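Side-chain contacts in phytase (PDB 2GFI), which probably removes phosphate groups from phytate (inositol hexakisphosphate), acting as a 3-phytase of the histidine acid phosphatase family: residues A[18-21]-A[25-28]; A[42-47]-A[364-369]; A[62-67]-A[149-154]; A[142-147]-A[374-379]; A[279-284]-A[357-362]. One frame throughout, in Å; residues are numbered along the deposited sequence.

Contact 1 of 5, residues A[18-21]-A[25-28]; sequences QDLA and QASV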
# COMPACT_ATOMS: atom_id res chain seq x y z
N GLN A 18 -7.22 4.83 10.44
CA GLN A 18 -8.26 5.85 10.56
C GLN A 18 -7.82 7.10 11.34
O GLN A 18 -8.48 8.13 11.24
CB GLN A 18 -9.49 5.26 11.23
CG GLN A 18 -9.23 4.96 12.72
CD GLN A 18 -10.40 4.28 13.35
OE1 GLN A 18 -11.36 4.93 13.77
NE2 GLN A 18 -10.34 2.95 13.42
N ASP A 19 -6.78 7.01 12.16
CA ASP A 19 -6.33 8.23 12.85
C ASP A 19 -4.87 8.61 12.55
O ASP A 19 -4.21 9.24 13.37
CB ASP A 19 -6.60 8.15 14.36
CG ASP A 19 -5.89 7.03 15.03
OD1 ASP A 19 -4.87 6.51 14.49
OD2 ASP A 19 -6.29 6.60 16.15
N LEU A 20 -4.38 8.22 11.38
CA LEU A 20 -2.99 8.37 11.05
C LEU A 20 -2.89 9.48 10.02
O LEU A 20 -3.87 9.81 9.38
CB LEU A 20 -2.44 7.06 10.46
CG LEU A 20 -2.42 5.88 11.40
CD1 LEU A 20 -1.89 4.63 10.68
CD2 LEU A 20 -1.64 6.19 12.69
N ALA A 21 -1.71 10.05 9.87
CA ALA A 21 -1.48 11.06 8.83
C ALA A 21 -1.06 10.32 7.58
O ALA A 21 -1.49 10.64 6.49
CB ALA A 21 -0.39 12.02 9.28
N GLN A 25 2.29 4.94 8.99
CA GLN A 25 2.33 4.93 10.45
C GLN A 25 1.63 3.70 10.99
O GLN A 25 1.65 3.49 12.18
CB GLN A 25 1.68 6.20 11.05
CG GLN A 25 2.47 7.48 10.67
CD GLN A 25 1.75 8.72 11.08
OE1 GLN A 25 0.83 9.16 10.40
NE2 GLN A 25 2.16 9.30 12.20
N ALA A 26 0.99 2.91 10.11
CA ALA A 26 0.21 1.74 10.52
C ALA A 26 1.07 0.52 10.61
O ALA A 26 2.02 0.36 9.84
CB ALA A 26 -0.92 1.47 9.54
N SER A 27 0.72 -0.36 11.54
CA SER A 27 1.35 -1.67 11.59
C SER A 27 0.32 -2.74 11.27
O SER A 27 -0.45 -3.18 12.14
CB SER A 27 2.02 -1.92 12.95
OG SER A 27 2.98 -0.90 13.16
N VAL A 28 0.28 -3.14 10.01
CA VAL A 28 -0.74 -4.09 9.56
C VAL A 28 -0.14 -5.45 9.27
O VAL A 28 -0.86 -6.42 9.24
CB VAL A 28 -1.54 -3.56 8.35
CG1 VAL A 28 -2.39 -2.36 8.78
CG2 VAL A 28 -0.61 -3.20 7.18
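Leu-20 and Gln-25 stand where the backbones of 18-21 and 25-28 come nearest, their CA atoms 6.4 Å apart across a tight reversal of the N-terminal arm. This is an irregular turn, without helix or strand in the three residues between, and it is held by a side chain-to-backbone bond together with an apolar contact. Gln-25 starts with CG beside its own backbone N (chi1 -64°) and then runs out extended, which carries its amide across the turn to the other segment. There OE1 accepts from Ala-21 N at 2.7 Å, the bond bent to 140° at the hydrogen and the donor only slightly tilted from the carbonyl plane. The same oxygen also accepts from Ser-22 N, so one amide oxygen serves two successive backbone N-H groups. Meanwhile NE2 donates to Tyr-43 O of a second subunit, and these two sets of bonds fix which way the amide is turned. An alanine at Gln-25 is likely to leave the N-H groups of Ala-21 and Ser-22 without their acceptor and to lose the NE2 bond to Tyr-43 O of the second subunit. Leu-20 runs alongside Gln-25, the two chains pointing opposite ways: its CD2 rests on Gln-25 CB at 3.7 Å. The other branch turns to Ala-26 and presses on its methyl, with only 3.5 Å between Leu-20 CD1 and Ala-26 CB, closer than ordinary carbon contact.

Contact 2 of 5, residues A[42-47]-A[364-369]; sequences PYIQNK and SHVGIT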
# COMPACT_ATOMS: atom_id res chain seq x y z
N PRO A 42 1.41 -19.41 1.69
CA PRO A 42 2.45 -18.88 0.81
C PRO A 42 3.67 -18.25 1.52
O PRO A 42 3.63 -17.97 2.74
CB PRO A 42 1.69 -17.85 -0.06
CG PRO A 42 0.26 -18.41 -0.08
CD PRO A 42 0.09 -18.85 1.37
N TYR A 43 4.73 -18.05 0.74
CA TYR A 43 5.92 -17.37 1.22
C TYR A 43 5.55 -16.05 1.87
O TYR A 43 4.66 -15.32 1.39
CB TYR A 43 6.88 -17.07 0.05
CG TYR A 43 8.13 -16.40 0.53
CD1 TYR A 43 9.00 -17.06 1.39
CD2 TYR A 43 8.42 -15.09 0.17
CE1 TYR A 43 10.15 -16.43 1.85
CE2 TYR A 43 9.56 -14.46 0.61
CZ TYR A 43 10.41 -15.12 1.45
OH TYR A 43 11.55 -14.45 1.91
N ILE A 44 6.26 -15.73 2.96
CA ILE A 44 6.23 -14.40 3.51
C ILE A 44 7.60 -14.07 4.06
O ILE A 44 8.28 -14.93 4.62
CB ILE A 44 5.10 -14.28 4.61
CG1 ILE A 44 4.77 -12.81 4.87
CG2 ILE A 44 5.48 -15.08 5.85
CD1 ILE A 44 3.51 -12.60 5.70
N GLN A 45 7.99 -12.81 3.91
CA GLN A 45 9.28 -12.32 4.39
C GLN A 45 9.28 -12.21 5.89
O GLN A 45 8.27 -11.85 6.52
CB GLN A 45 9.61 -10.95 3.78
CG GLN A 45 9.71 -10.98 2.27
CD GLN A 45 9.99 -9.64 1.68
OE1 GLN A 45 9.73 -8.59 2.29
NE2 GLN A 45 10.52 -9.64 0.48
N ASN A 46 10.44 -12.51 6.47
CA ASN A 46 10.61 -12.42 7.88
C ASN A 46 10.34 -10.97 8.32
O ASN A 46 10.70 -10.02 7.59
CB ASN A 46 12.03 -12.88 8.17
CG ASN A 46 12.35 -12.89 9.63
OD1 ASN A 46 12.49 -11.83 10.23
ND2 ASN A 46 12.47 -14.08 10.21
N LYS A 47 9.71 -10.78 9.48
CA LYS A 47 9.40 -9.41 9.95
C LYS A 47 10.66 -8.52 9.95
O LYS A 47 10.60 -7.37 9.56
CB LYS A 47 8.68 -9.40 11.30
CG LYS A 47 7.39 -10.30 11.34
CD LYS A 47 6.67 -10.28 12.76
CE LYS A 47 5.11 -10.42 12.58
NZ LYS A 47 4.29 -10.17 13.83
N SER A 364 9.62 -18.69 16.15
CA SER A 364 8.61 -18.46 15.14
C SER A 364 8.91 -19.37 13.96
O SER A 364 9.82 -19.12 13.14
CB SER A 364 8.57 -16.98 14.74
OG SER A 364 7.65 -16.77 13.69
N HIS A 365 8.16 -20.44 13.88
CA HIS A 365 8.43 -21.39 12.82
C HIS A 365 8.37 -20.75 11.41
O HIS A 365 9.28 -20.92 10.59
CB HIS A 365 7.49 -22.55 12.91
CG HIS A 365 7.62 -23.48 11.77
ND1 HIS A 365 6.78 -23.44 10.69
CD2 HIS A 365 8.52 -24.45 11.52
CE1 HIS A 365 7.13 -24.38 9.83
NE2 HIS A 365 8.18 -25.01 10.32
N VAL A 366 7.30 -20.00 11.15
CA VAL A 366 7.07 -19.32 9.85
C VAL A 366 8.11 -18.21 9.54
O VAL A 366 8.29 -17.85 8.38
CB VAL A 366 5.63 -18.79 9.77
CG1 VAL A 366 5.43 -17.63 10.74
CG2 VAL A 366 5.26 -18.41 8.35
N GLY A 367 8.76 -17.67 10.58
CA GLY A 367 9.83 -16.70 10.39
C GLY A 367 11.04 -17.39 9.77
O GLY A 367 11.91 -16.75 9.15
N ILE A 368 11.10 -18.72 9.91
CA ILE A 368 12.24 -19.50 9.45
C ILE A 368 11.89 -20.23 8.18
O ILE A 368 12.60 -20.09 7.17
CB ILE A 368 12.77 -20.51 10.51
CG1 ILE A 368 13.08 -19.85 11.87
CG2 ILE A 368 14.05 -21.21 9.99
CD1 ILE A 368 13.68 -20.90 12.96
N THR A 369 10.79 -21.01 8.20
CA THR A 369 10.43 -21.82 7.05
C THR A 369 9.00 -21.63 6.56
O THR A 369 8.17 -22.54 6.71
CB THR A 369 10.71 -23.33 7.27
OG1 THR A 369 9.87 -23.83 8.32
CG2 THR A 369 12.15 -23.60 7.76
O HOH W 1 8.99 -15.44 7.28
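Ile-44 and Asn-46 of the loop 42-47 touch Val-366 and Gly-367, two residues of a short, weakly bonded helix at 365-368. Ser-364 comes first, at the N-cap position; its OG accepts a weak capping bond from Gly-367 N at 3.4 Å. At His-365 the backbone N donates to Asp-288 OD1, and its carbonyl accepts from the N-H groups of both Ile-368 and Thr-369. Val-366 reaches the loop in two ways. Its CG2, anti to the backbone N, meets Ile-44 CG2 at 4.2 Å in a light methyl-to-methyl contact, while its carbonyl takes a hydrogen bond from a water, 2.7 Å from Val-366 O, that also donates to Ile-44 O, 2.8 Å away. The direct polar link is at Gly-367, whose O receives ND2 of Asn-46 at 2.9 Å. The bond is nearly straight at the hydrogen (163°), and the acceptor lies almost in the plane of the Asn-46 amide, although ND2 itself approaches tilted from the carbonyl plane of Gly-367. The other end of the amide is engaged too: Asn-46 OD1 accepts from Gly-48 N, an Asx turn that holds the flat group in place. Ile-368 and Thr-369 then turn away to helix 333-343, Thr-369 packing on Asp-333, the predicted proton donor, whose side chain is about 10 Å from that of Val-366. The loop thus grips the helix mainly through carbonyl oxygens, by one amide and one shared water, with little apolar surface; the attachment probably rests on the placing of two helix carbonyls and the fixed Asn-46 amide.

Contact 3 of 5, residues A[62-67]-A[149-154]; sequences EQVQLF and GELFDT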
# COMPACT_ATOMS: atom_id res chain seq x y z
N GLU A 62 31.79 -11.84 -1.74
CA GLU A 62 32.75 -12.92 -1.94
C GLU A 62 32.08 -14.25 -2.17
O GLU A 62 32.55 -15.04 -2.97
CB GLU A 62 33.69 -13.02 -0.75
CG GLU A 62 34.67 -11.87 -0.65
CD GLU A 62 35.51 -12.01 0.59
OE1 GLU A 62 34.94 -12.05 1.67
OE2 GLU A 62 36.75 -12.13 0.47
N GLN A 63 30.96 -14.49 -1.48
CA GLN A 63 30.27 -15.77 -1.55
C GLN A 63 28.81 -15.64 -1.08
O GLN A 63 28.49 -14.78 -0.26
CB GLN A 63 31.02 -16.80 -0.70
CG GLN A 63 30.57 -18.25 -0.84
CD GLN A 63 31.29 -19.13 0.13
OE1 GLN A 63 32.51 -18.99 0.33
NE2 GLN A 63 30.55 -20.03 0.77
N VAL A 64 27.94 -16.49 -1.60
CA VAL A 64 26.60 -16.60 -1.07
C VAL A 64 26.20 -18.07 -1.03
O VAL A 64 26.51 -18.82 -1.94
CB VAL A 64 25.57 -15.75 -1.90
CG1 VAL A 64 25.47 -16.27 -3.36
CG2 VAL A 64 24.22 -15.64 -1.17
N GLN A 65 25.55 -18.46 0.06
CA GLN A 65 24.92 -19.77 0.19
C GLN A 65 23.44 -19.54 0.40
O GLN A 65 23.03 -18.71 1.20
CB GLN A 65 25.53 -20.56 1.34
CG GLN A 65 27.08 -20.44 1.44
CD GLN A 65 27.65 -21.13 2.64
OE1 GLN A 65 26.91 -21.63 3.46
NE2 GLN A 65 28.98 -21.17 2.74
N LEU A 66 22.66 -20.25 -0.39
CA LEU A 66 21.25 -20.31 -0.30
C LEU A 66 20.84 -21.72 0.18
O LEU A 66 21.25 -22.74 -0.39
CB LEU A 66 20.63 -20.02 -1.66
CG LEU A 66 19.12 -20.29 -1.71
CD1 LEU A 66 18.33 -19.38 -0.73
CD2 LEU A 66 18.60 -20.15 -3.15
N PHE A 67 20.03 -21.74 1.22
CA PHE A 67 19.37 -22.92 1.66
C PHE A 67 17.90 -22.66 1.57
O PHE A 67 17.34 -21.88 2.34
CB PHE A 67 19.81 -23.31 3.07
CG PHE A 67 21.28 -23.58 3.17
CD1 PHE A 67 21.78 -24.86 2.92
CD2 PHE A 67 22.18 -22.54 3.47
CE1 PHE A 67 23.16 -25.11 3.01
CE2 PHE A 67 23.57 -22.77 3.54
CZ PHE A 67 24.06 -24.07 3.31
N GLY A 149 24.64 -12.16 -8.76
CA GLY A 149 25.19 -12.61 -10.03
C GLY A 149 26.59 -12.10 -10.40
O GLY A 149 27.23 -12.70 -11.25
N GLU A 150 27.06 -11.02 -9.78
CA GLU A 150 28.44 -10.58 -10.00
C GLU A 150 29.40 -11.69 -9.57
O GLU A 150 30.55 -11.74 -10.02
CB GLU A 150 28.77 -9.31 -9.21
CG GLU A 150 28.94 -9.54 -7.72
CD GLU A 150 28.85 -8.25 -6.93
OE1 GLU A 150 27.80 -7.56 -7.00
OE2 GLU A 150 29.84 -7.90 -6.27
N LEU A 151 28.92 -12.57 -8.68
CA LEU A 151 29.70 -13.69 -8.14
C LEU A 151 29.67 -14.87 -9.11
O LEU A 151 30.38 -15.85 -8.90
CB LEU A 151 29.12 -14.16 -6.81
CG LEU A 151 29.41 -13.40 -5.52
CD1 LEU A 151 28.86 -14.21 -4.34
CD2 LEU A 151 30.88 -13.10 -5.34
N PHE A 152 28.84 -14.80 -10.13
CA PHE A 152 28.70 -15.92 -11.04
C PHE A 152 29.58 -15.66 -12.25
O PHE A 152 29.50 -14.59 -12.88
CB PHE A 152 27.24 -16.08 -11.46
CG PHE A 152 27.00 -17.25 -12.43
CD1 PHE A 152 27.27 -18.56 -12.06
CD2 PHE A 152 26.43 -17.02 -13.68
CE1 PHE A 152 27.01 -19.61 -12.94
CE2 PHE A 152 26.17 -18.06 -14.55
CZ PHE A 152 26.46 -19.35 -14.19
N ASP A 153 30.42 -16.64 -12.55
CA ASP A 153 31.24 -16.65 -13.76
C ASP A 153 30.49 -17.43 -14.83
O ASP A 153 30.24 -18.63 -14.66
CB ASP A 153 32.58 -17.35 -13.47
CG ASP A 153 33.64 -17.06 -14.55
OD1 ASP A 153 33.29 -16.96 -15.75
OD2 ASP A 153 34.85 -16.90 -14.27
N THR A 154 30.15 -16.77 -15.93
CA THR A 154 29.36 -17.44 -16.96
C THR A 154 30.12 -18.48 -17.81
O THR A 154 29.51 -19.16 -18.66
CB THR A 154 28.64 -16.43 -17.85
OG1 THR A 154 29.56 -15.44 -18.33
CG2 THR A 154 27.62 -15.62 -17.02
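Leu-151 reaches from the 3-10 turn 149-151 to the start of the strand segment 62-67 and carries the whole contact on its two methyls. Its CB points toward the strand, and CG, anti to the carbonyl carbon (chi1 -79°), continues in that direction; neither atom itself comes within 4.2 Å of the strand. The fork does the touching. CD1 settles against the backbone of Gln-63, 3.5 Å from its CA, and continues to Val-64, lying 3.7 Å from the backbone N of Val-64. It also brushes the Val-64 side chain, with CD1 and CG1 4.1 Å apart as the two chains cross at a slant. CD2 takes the other direction and ends 3.5 Å from Glu-62 O. The leucine therefore packs largely on main chain, at a place where Glu-62 and Gln-63 both face Lys-379 in a classic beta bulge. Gln-63 points its CB away and packs on Leu-316 and Leu-317 of helix 302-318, whereas Val-64 points its CB to the Leu-151 side and also meets Phe-144 and Tyr-148 of helix 133-148. Strand 59-69 runs here between parallel strand 326-331 and antiparallel strand 374-382, with Leu-151 just beyond the end of helix 133-148.

Contact 4 of 5, residues A[142-147]-A[374-379]; sequences IAFRTK and RTIIEK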
# COMPACT_ATOMS: atom_id res chain seq x y z
N ILE A 142 15.48 -15.23 -10.19
CA ILE A 142 15.74 -13.97 -10.88
C ILE A 142 16.34 -12.94 -9.94
O ILE A 142 17.33 -12.31 -10.26
CB ILE A 142 14.43 -13.40 -11.48
CG1 ILE A 142 13.83 -14.33 -12.55
CG2 ILE A 142 14.62 -11.96 -11.97
CD1 ILE A 142 12.44 -13.82 -13.13
N ALA A 143 15.72 -12.76 -8.79
CA ALA A 143 16.08 -11.76 -7.81
C ALA A 143 17.46 -12.07 -7.30
O ALA A 143 18.26 -11.18 -7.01
CB ALA A 143 15.07 -11.78 -6.63
N PHE A 144 17.70 -13.36 -7.13
CA PHE A 144 18.94 -13.83 -6.59
C PHE A 144 20.05 -13.55 -7.60
O PHE A 144 21.11 -13.10 -7.23
CB PHE A 144 18.82 -15.32 -6.26
CG PHE A 144 19.94 -15.85 -5.39
CD1 PHE A 144 19.78 -15.95 -4.00
CD2 PHE A 144 21.16 -16.29 -5.96
CE1 PHE A 144 20.79 -16.48 -3.19
CE2 PHE A 144 22.15 -16.83 -5.16
CZ PHE A 144 21.97 -16.92 -3.78
N ARG A 145 19.81 -13.81 -8.89
CA ARG A 145 20.79 -13.45 -9.89
C ARG A 145 21.03 -11.96 -9.87
O ARG A 145 22.17 -11.53 -9.90
CB ARG A 145 20.39 -13.88 -11.30
CG ARG A 145 21.33 -13.30 -12.38
CD ARG A 145 22.81 -13.77 -12.36
NE ARG A 145 22.76 -14.91 -13.20
CZ ARG A 145 23.23 -15.06 -14.41
NH1 ARG A 145 24.03 -14.19 -15.01
NH2 ARG A 145 22.91 -16.18 -14.98
N THR A 146 19.96 -11.17 -9.82
CA THR A 146 20.10 -9.71 -9.77
C THR A 146 21.00 -9.25 -8.63
O THR A 146 21.84 -8.43 -8.84
CB THR A 146 18.74 -8.99 -9.68
OG1 THR A 146 18.01 -9.20 -10.88
CG2 THR A 146 18.95 -7.49 -9.71
N LYS A 147 20.83 -9.82 -7.43
CA LYS A 147 21.64 -9.46 -6.28
C LYS A 147 23.07 -10.01 -6.28
O LYS A 147 24.03 -9.29 -5.96
CB LYS A 147 20.95 -9.91 -4.98
CG LYS A 147 21.60 -9.25 -3.77
CD LYS A 147 20.86 -9.44 -2.46
CE LYS A 147 21.65 -8.83 -1.29
NZ LYS A 147 21.00 -9.13 0.04
N ARG A 374 13.90 -19.22 2.52
CA ARG A 374 15.21 -18.97 2.01
C ARG A 374 16.11 -18.59 3.17
O ARG A 374 15.87 -17.62 3.88
CB ARG A 374 15.19 -17.88 0.91
CG ARG A 374 14.43 -16.60 1.28
CD ARG A 374 13.81 -15.88 0.11
NE ARG A 374 12.72 -16.68 -0.41
CZ ARG A 374 11.97 -16.38 -1.47
NH1 ARG A 374 12.19 -15.26 -2.17
NH2 ARG A 374 10.98 -17.19 -1.80
N THR A 375 17.13 -19.39 3.40
CA THR A 375 18.13 -19.01 4.35
C THR A 375 19.37 -18.72 3.54
O THR A 375 19.86 -19.56 2.78
CB THR A 375 18.34 -20.16 5.37
OG1 THR A 375 17.34 -20.03 6.40
CG2 THR A 375 19.72 -20.05 6.09
N ILE A 376 19.85 -17.49 3.64
CA ILE A 376 21.01 -17.09 2.86
C ILE A 376 22.14 -16.66 3.80
O ILE A 376 21.91 -15.93 4.77
CB ILE A 376 20.62 -15.95 1.92
CG1 ILE A 376 19.84 -16.50 0.71
CG2 ILE A 376 21.84 -15.12 1.53
CD1 ILE A 376 19.05 -15.42 -0.01
N ILE A 377 23.34 -17.16 3.52
CA ILE A 377 24.58 -16.61 4.06
C ILE A 377 25.29 -15.80 2.99
O ILE A 377 25.57 -16.31 1.92
CB ILE A 377 25.47 -17.75 4.57
CG1 ILE A 377 24.65 -18.62 5.54
CG2 ILE A 377 26.73 -17.17 5.24
CD1 ILE A 377 25.30 -19.92 5.93
N GLU A 378 25.53 -14.51 3.27
CA GLU A 378 26.31 -13.65 2.39
C GLU A 378 27.65 -13.52 3.04
O GLU A 378 27.73 -13.40 4.24
CB GLU A 378 25.73 -12.23 2.29
CG GLU A 378 24.26 -12.18 2.00
CD GLU A 378 23.70 -10.79 1.92
OE1 GLU A 378 23.98 -9.96 2.82
OE2 GLU A 378 22.97 -10.54 0.95
N LYS A 379 28.70 -13.51 2.23
CA LYS A 379 30.04 -13.29 2.70
C LYS A 379 30.56 -12.17 1.85
O LYS A 379 30.46 -12.22 0.65
CB LYS A 379 30.90 -14.55 2.48
CG LYS A 379 32.36 -14.36 2.89
CD LYS A 379 33.19 -15.51 2.41
CE LYS A 379 34.67 -15.24 2.65
NZ LYS A 379 35.45 -16.48 2.48
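Lys-147 and Glu-378 owe their meeting to their torsions. Lys-147 sends CG anti to its main-chain nitrogen (chi1 -166°) and the chain stays extended right to NZ, bridging from helix 133-148 to the strand. Glu-378 leaves strand 374-382 with CG on the nitrogen side (chi1 -49°), and the two chains meet nearly perpendicular. NZ and OE2 come to 2.6 Å, a short salt bridge, with the ammonium on the syn side of OE2 and 15° out of the carboxylate plane. Both groups have further partners: NZ donates to Thr-53 O, OE2 is hydrogen-bonded to Tyr-148 OH, and OE1 forms a salt bridge with Arg-389 NE. Held between two cations, the buried carboxylate would probably stay ionised. A methionine in place of Lys-147 would probably leave OE2 without its cationic mate and Thr-53 O without this donor. One turn earlier, Phe-144 uses the same first torsion to direct its ring at the strand. Ile-376 CD1 lies at the ring's edge, in its plane, 3.8 Å from Phe-144 CE1, and Ile-376 CG1 is 4.0 Å from that same CE1; the two side chains overlap side by side, heading opposite ways. Phe-175 meets the ring edge-to-face, and Val-64 of the next strand packs on it as well. Apolar contacts beside an ion pair whose carboxylate is buried thus fasten a helix to the face of a mixed sheet, the helix-on-sheet layering of the alpha/beta core of the histidine phosphatase superfamily.

Contact 5 of 5, residues A[279-284]-A[357-362]; sequences EFIQYS and TPFPSP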
# COMPACT_ATOMS: atom_id res chain seq x y z
N GLU A 279 -8.01 -17.43 17.21
CA GLU A 279 -7.87 -18.85 16.95
C GLU A 279 -6.65 -19.13 16.10
O GLU A 279 -5.91 -20.06 16.40
CB GLU A 279 -9.14 -19.41 16.30
CG GLU A 279 -10.28 -19.46 17.30
CD GLU A 279 -11.68 -19.33 16.71
OE1 GLU A 279 -11.87 -19.06 15.48
OE2 GLU A 279 -12.62 -19.45 17.55
N PHE A 280 -6.43 -18.32 15.06
CA PHE A 280 -5.24 -18.46 14.25
C PHE A 280 -3.99 -18.34 15.09
O PHE A 280 -3.02 -19.08 14.90
CB PHE A 280 -5.16 -17.34 13.20
CG PHE A 280 -6.03 -17.55 12.02
CD1 PHE A 280 -5.82 -18.62 11.17
CD2 PHE A 280 -7.04 -16.64 11.73
CE1 PHE A 280 -6.64 -18.81 10.04
CE2 PHE A 280 -7.86 -16.82 10.64
CZ PHE A 280 -7.66 -17.91 9.78
N ILE A 281 -3.97 -17.38 16.01
CA ILE A 281 -2.78 -17.15 16.82
C ILE A 281 -2.46 -18.35 17.74
O ILE A 281 -1.29 -18.71 17.96
CB ILE A 281 -2.96 -15.83 17.61
CG1 ILE A 281 -2.84 -14.63 16.66
CG2 ILE A 281 -2.01 -15.75 18.75
CD1 ILE A 281 -3.36 -13.29 17.26
N GLN A 282 -3.51 -18.98 18.27
CA GLN A 282 -3.31 -20.16 19.12
C GLN A 282 -2.95 -21.35 18.26
O GLN A 282 -2.05 -22.12 18.59
CB GLN A 282 -4.55 -20.45 19.95
CG GLN A 282 -4.70 -19.47 21.05
CD GLN A 282 -6.09 -19.48 21.61
OE1 GLN A 282 -7.01 -18.94 20.99
NE2 GLN A 282 -6.25 -20.07 22.77
N TYR A 283 -3.65 -21.50 17.13
CA TYR A 283 -3.23 -22.49 16.18
C TYR A 283 -1.74 -22.33 15.84
O TYR A 283 -0.98 -23.30 15.88
CB TYR A 283 -4.03 -22.45 14.89
CG TYR A 283 -3.45 -23.44 13.88
CD1 TYR A 283 -3.72 -24.81 13.98
CD2 TYR A 283 -2.65 -23.01 12.83
CE1 TYR A 283 -3.22 -25.73 13.07
CE2 TYR A 283 -2.14 -23.90 11.90
CZ TYR A 283 -2.43 -25.27 12.03
OH TYR A 283 -1.94 -26.16 11.12
N SER A 284 -1.36 -21.10 15.46
CA SER A 284 0.01 -20.79 15.08
C SER A 284 0.98 -21.21 16.14
O SER A 284 2.05 -21.73 15.85
CB SER A 284 0.16 -19.29 14.86
OG SER A 284 1.42 -19.03 14.25
N THR A 357 -0.02 -18.86 26.18
CA THR A 357 0.42 -18.40 24.87
C THR A 357 1.34 -17.19 25.06
O THR A 357 0.91 -16.15 25.54
CB THR A 357 -0.77 -18.05 23.96
OG1 THR A 357 -1.70 -19.14 23.97
CG2 THR A 357 -0.35 -17.89 22.47
N PRO A 358 2.62 -17.36 24.73
CA PRO A 358 3.58 -16.26 24.78
C PRO A 358 3.40 -15.32 23.60
O PRO A 358 3.00 -15.76 22.51
CB PRO A 358 4.96 -16.97 24.68
CG PRO A 358 4.67 -18.22 23.93
CD PRO A 358 3.24 -18.64 24.31
N PHE A 359 3.74 -14.06 23.82
CA PHE A 359 3.74 -13.05 22.81
C PHE A 359 5.05 -12.27 22.96
O PHE A 359 5.30 -11.65 24.02
CB PHE A 359 2.51 -12.14 23.00
CG PHE A 359 1.22 -12.81 22.71
CD1 PHE A 359 0.69 -12.78 21.42
CD2 PHE A 359 0.54 -13.51 23.71
CE1 PHE A 359 -0.50 -13.44 21.13
CE2 PHE A 359 -0.67 -14.17 23.44
CZ PHE A 359 -1.19 -14.13 22.15
N PRO A 360 5.91 -12.31 21.94
CA PRO A 360 5.66 -13.07 20.70
C PRO A 360 5.97 -14.54 20.99
O PRO A 360 6.37 -14.87 22.09
CB PRO A 360 6.70 -12.49 19.73
CG PRO A 360 7.93 -12.23 20.68
CD PRO A 360 7.24 -11.67 21.95
N SER A 361 5.76 -15.43 20.04
CA SER A 361 6.25 -16.78 20.18
C SER A 361 7.78 -16.70 20.20
O SER A 361 8.36 -16.09 19.30
CB SER A 361 5.76 -17.66 19.04
OG SER A 361 6.44 -18.90 19.09
N PRO A 362 8.42 -17.27 21.21
CA PRO A 362 9.89 -17.20 21.34
C PRO A 362 10.58 -17.91 20.19
O PRO A 362 11.79 -17.75 19.97
CB PRO A 362 10.18 -17.98 22.64
CG PRO A 362 8.87 -18.01 23.37
CD PRO A 362 7.80 -18.00 22.33
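Ile-281 and Phe-359 make the tight half of this contact, a helix-against-loop packing in which one side of helix 277-295 meets the irregular segment 357-362. The branch that touches is CG2 of Ile-281: with CG1 beside the backbone N (chi1 -73°), CG2 is the branch set anti to that nitrogen, and it comes to 3.6 Å from Phe-359 CE1. The same methyl is 3.9 Å from Phe-359 CZ, so it approaches the far corner of the ring obliquely, and the two side chains lie roughly square to each other. The ring also meets another copy of the protein: Phe-49 and Phe-408 of a second subunit both pack on Phe-359 edge-to-face, and Phe-408 touches Ile-281 too. This corner therefore belongs as much to the subunit interface as to the fold of one chain. Just after Phe-359 the loop passes through a cis peptide bond to Pro-360, which itself rests on Phe-49 of that neighbour. The other half is looser. Gln-282, partly exposed, lies crosswise beside Thr-357, and no hydrogen bond links them. The Thr-357 hydroxyl is occupied instead by Tyr-226 OH, with which it is hydrogen-bonded, and Tyr-226 also packs on Gln-282. What remains between them is a distant touch, Gln-282 CG standing 4.2 Å from Thr-357 OG1.

How the contacts relate
From the N terminus, contact 1 closes a small turn in the arm and is finished before any other opens. Contact 2 then starts in the loop ahead of strand 59-69 and closes far along the chain at helix 365-368. Contacts 3 and 5 both nest within this long loop, in series with each other and on opposite sides of the chain's centre. Contact 4 crosses contacts 2 and 3 and encloses contact 5. Contacts 3 and 4 join through neighbouring strands 59-69 and 374-382 of one sheet, under helix 133-148, while Tyr-43 packing on Arg-374 connects contacts 2 and 4. Contacts 1, 2, 4 and 5 also reach a second subunit.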